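Local atomic coordinates of L-ribulose 3-epimerase (Mesorhizobium loti, PDB entry 3VYL), a protein that epimerises ketoses at C3, probably interconverting L-ribulose and L-xylulose most efficiently, with a manganese ion bound in its TIM barrel. Residues Arg22-Thr27 with Ile35-Leu40. Numbering follows the deposited sequence.
Sequences RTLANT and IEFSYL
Leu24 meets the Phe37 ring at its edge, CD1 lying 3.8 Å from CZ and near the ring plane, while Ile35 CG1 sits over one face and Leu40 CD1 over the opposite one, both offset toward the rim. This is the helix-on-strand layer of a TIM barrel: helix 17-30 returns over the sheet within the beta-alpha-beta unit 4-7, 17-30, 34-37, and the axes of segments 22-27 and 35-37 run at 150° to each other. Ile35 carries most of the strand's side of the contact. With CG1 anti to its backbone N (chi1 -170°), its CD1 lies 3.7 Å from Thr23 CG2 and also touches Thr27 OG1, whereas its CG2 branch faces Leu24 CD1 at 4.2 Å. Helix 47-57 adds Leu50 and Leu57 against Leu24, and Ile54 against Phe37. Glu36, between these two apolar residues on the strand, hydrogen-bonds His206, a manganese ligand. The polar ends of both threonines are met within the helix, Thr23 OG1 by Glu19 O. A valine in place of Thr27 would probably cost Thr23 O its side-chain donor and leave it relying on the Thr27 N bond. As built, Thr27 OG1 reaches Thr23 O at 2.8 Å, from 43° above the carbonyl plane, in addition to the bond from Thr27 N.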
loop_
_atom_site.group_PDB
_atom_site.type_symbol
_atom_site.label_atom_id
_atom_site.label_comp_id
_atom_site.label_asym_id
_atom_site.label_seq_id
_atom_site.Cartn_x
_atom_site.Cartn_y
_atom_site.Cartn_z
ATOM N N ARG A 22 30.254 -4.495 25.044
ATOM C CA ARG A 22 29.171 -3.519 24.935
ATOM C C ARG A 22 28.131 -3.913 23.877
ATOM O O ARG A 22 26.926 -3.882 24.143
ATOM C CB ARG A 22 29.739 -2.130 24.645
ATOM C CG ARG A 22 29.810 -1.250 25.874
ATOM C CD ARG A 22 28.698 -0.216 25.870
ATOM N NE ARG A 22 28.045 -0.122 27.176
ATOM C CZ ARG A 22 27.159 0.813 27.518
ATOM N NH1 ARG A 22 26.815 1.772 26.665
ATOM N NH2 ARG A 22 26.622 0.790 28.726
ATOM N N THR A 23 28.604 -4.287 22.691
ATOM C CA THR A 23 27.733 -4.736 21.615
ATOM C C THR A 23 26.730 -5.770 22.145
ATOM O O THR A 23 25.517 -5.611 21.994
ATOM C CB THR A 23 28.573 -5.274 20.440
ATOM O OG1 THR A 23 29.387 -4.214 19.934
ATOM C CG2 THR A 23 27.707 -5.768 19.314
ATOM N N LEU A 24 27.253 -6.797 22.805
ATOM C CA LEU A 24 26.455 -7.862 23.406
ATOM C C LEU A 24 25.437 -7.372 24.441
ATOM O O LEU A 24 24.269 -7.720 24.368
ATOM C CB LEU A 24 27.383 -8.918 24.015
ATOM C CG LEU A 24 27.906 -10.057 23.123
ATOM C CD1 LEU A 24 27.968 -9.699 21.642
ATOM C CD2 LEU A 24 29.255 -10.566 23.619
ATOM N N ALA A 25 25.869 -6.564 25.398
ATOM C CA ALA A 25 24.959 -6.074 26.437
ATOM C C ALA A 25 23.871 -5.165 25.860
ATOM O O ALA A 25 22.731 -5.138 26.361
ATOM C CB ALA A 25 25.730 -5.354 27.539
ATOM N N ASN A 26 24.231 -4.410 24.822
ATOM C CA ASN A 26 23.275 -3.555 24.139
ATOM C C ASN A 26 22.248 -4.397 23.389
ATOM O O ASN A 26 21.050 -4.153 23.512
ATOM C CB ASN A 26 23.983 -2.557 23.220
ATOM C CG ASN A 26 24.650 -1.431 23.991
ATOM O OD1 ASN A 26 24.910 -1.556 25.188
ATOM N ND2 ASN A 26 24.927 -0.326 23.311
ATOM N N THR A 27 22.721 -5.405 22.657
ATOM C CA THR A 27 21.859 -6.390 22.016
ATOM C C THR A 27 20.779 -6.930 22.968
ATOM O O THR A 27 19.586 -6.908 22.638
ATOM C CB THR A 27 22.681 -7.565 21.456
ATOM O OG1 THR A 27 23.651 -7.074 20.525
ATOM C CG2 THR A 27 21.787 -8.558 20.752
ATOM N N ILE A 35 23.279 -12.072 17.476
ATOM C CA ILE A 35 24.210 -11.020 17.066
ATOM C C ILE A 35 24.904 -11.427 15.781
ATOM O O ILE A 35 25.339 -12.571 15.630
ATOM C CB ILE A 35 25.237 -10.638 18.181
ATOM C CG1 ILE A 35 26.027 -9.362 17.820
ATOM C CG2 ILE A 35 26.198 -11.781 18.494
ATOM C CD1 ILE A 35 25.211 -8.087 17.814
ATOM N N GLU A 36 24.973 -10.493 14.845
ATOM C CA GLU A 36 25.691 -10.703 13.604
ATOM C C GLU A 36 26.980 -9.885 13.613
ATOM O O GLU A 36 26.965 -8.665 13.817
ATOM C CB GLU A 36 24.803 -10.312 12.422
ATOM C CG GLU A 36 25.384 -10.544 11.029
ATOM C CD GLU A 36 24.352 -10.289 9.950
ATOM O OE1 GLU A 36 23.161 -10.215 10.312
ATOM O OE2 GLU A 36 24.709 -10.163 8.756
ATOM N N PHE A 37 28.092 -10.542 13.365
ATOM C CA PHE A 37 29.374 -9.905 13.322
ATOM C C PHE A 37 29.841 -9.950 11.910
ATOM O O PHE A 37 29.640 -10.914 11.278
ATOM C CB PHE A 37 30.347 -10.653 14.215
ATOM C CG PHE A 37 30.161 -10.390 15.675
ATOM C CD1 PHE A 37 30.305 -9.140 16.175
ATOM C CD2 PHE A 37 29.867 -11.396 16.525
ATOM C CE1 PHE A 37 30.140 -8.881 17.490
ATOM C CE2 PHE A 37 29.714 -11.160 17.845
ATOM C CZ PHE A 37 29.843 -9.899 18.331
ATOM N N SER A 38 30.352 -8.845 11.396
ATOM C CA SER A 38 30.950 -8.755 10.064
ATOM C C SER A 38 32.277 -9.392 9.727
ATOM O O SER A 38 32.449 -9.891 8.651
ATOM C CB SER A 38 31.179 -7.321 9.713
ATOM O OG SER A 38 32.549 -7.154 9.345
ATOM N N TYR A 39 33.274 -9.192 10.562
ATOM C CA TYR A 39 34.452 -10.033 10.582
ATOM C C TYR A 39 35.306 -9.705 11.777
ATOM O O TYR A 39 35.433 -8.559 12.135
ATOM C CB TYR A 39 35.242 -9.942 9.282
ATOM C CG TYR A 39 36.206 -11.077 9.089
ATOM C CD1 TYR A 39 35.827 -12.238 8.471
ATOM C CD2 TYR A 39 37.492 -10.983 9.538
ATOM C CE1 TYR A 39 36.710 -13.267 8.297
ATOM C CE2 TYR A 39 38.382 -12.006 9.376
ATOM C CZ TYR A 39 37.975 -13.134 8.752
ATOM O OH TYR A 39 38.860 -14.129 8.612
ATOM N N LEU A 40 35.945 -10.715 12.330
ATOM C CA LEU A 40 36.768 -10.562 13.495
ATOM C C LEU A 40 38.098 -11.248 13.284
ATOM O O LEU A 40 38.141 -12.389 12.886
ATOM C CB LEU A 40 36.061 -11.169 14.684
ATOM C CG LEU A 40 34.742 -10.534 15.068
ATOM C CD1 LEU A 40 34.088 -11.348 16.147
ATOM C CD2 LEU A 40 34.956 -9.148 15.590
#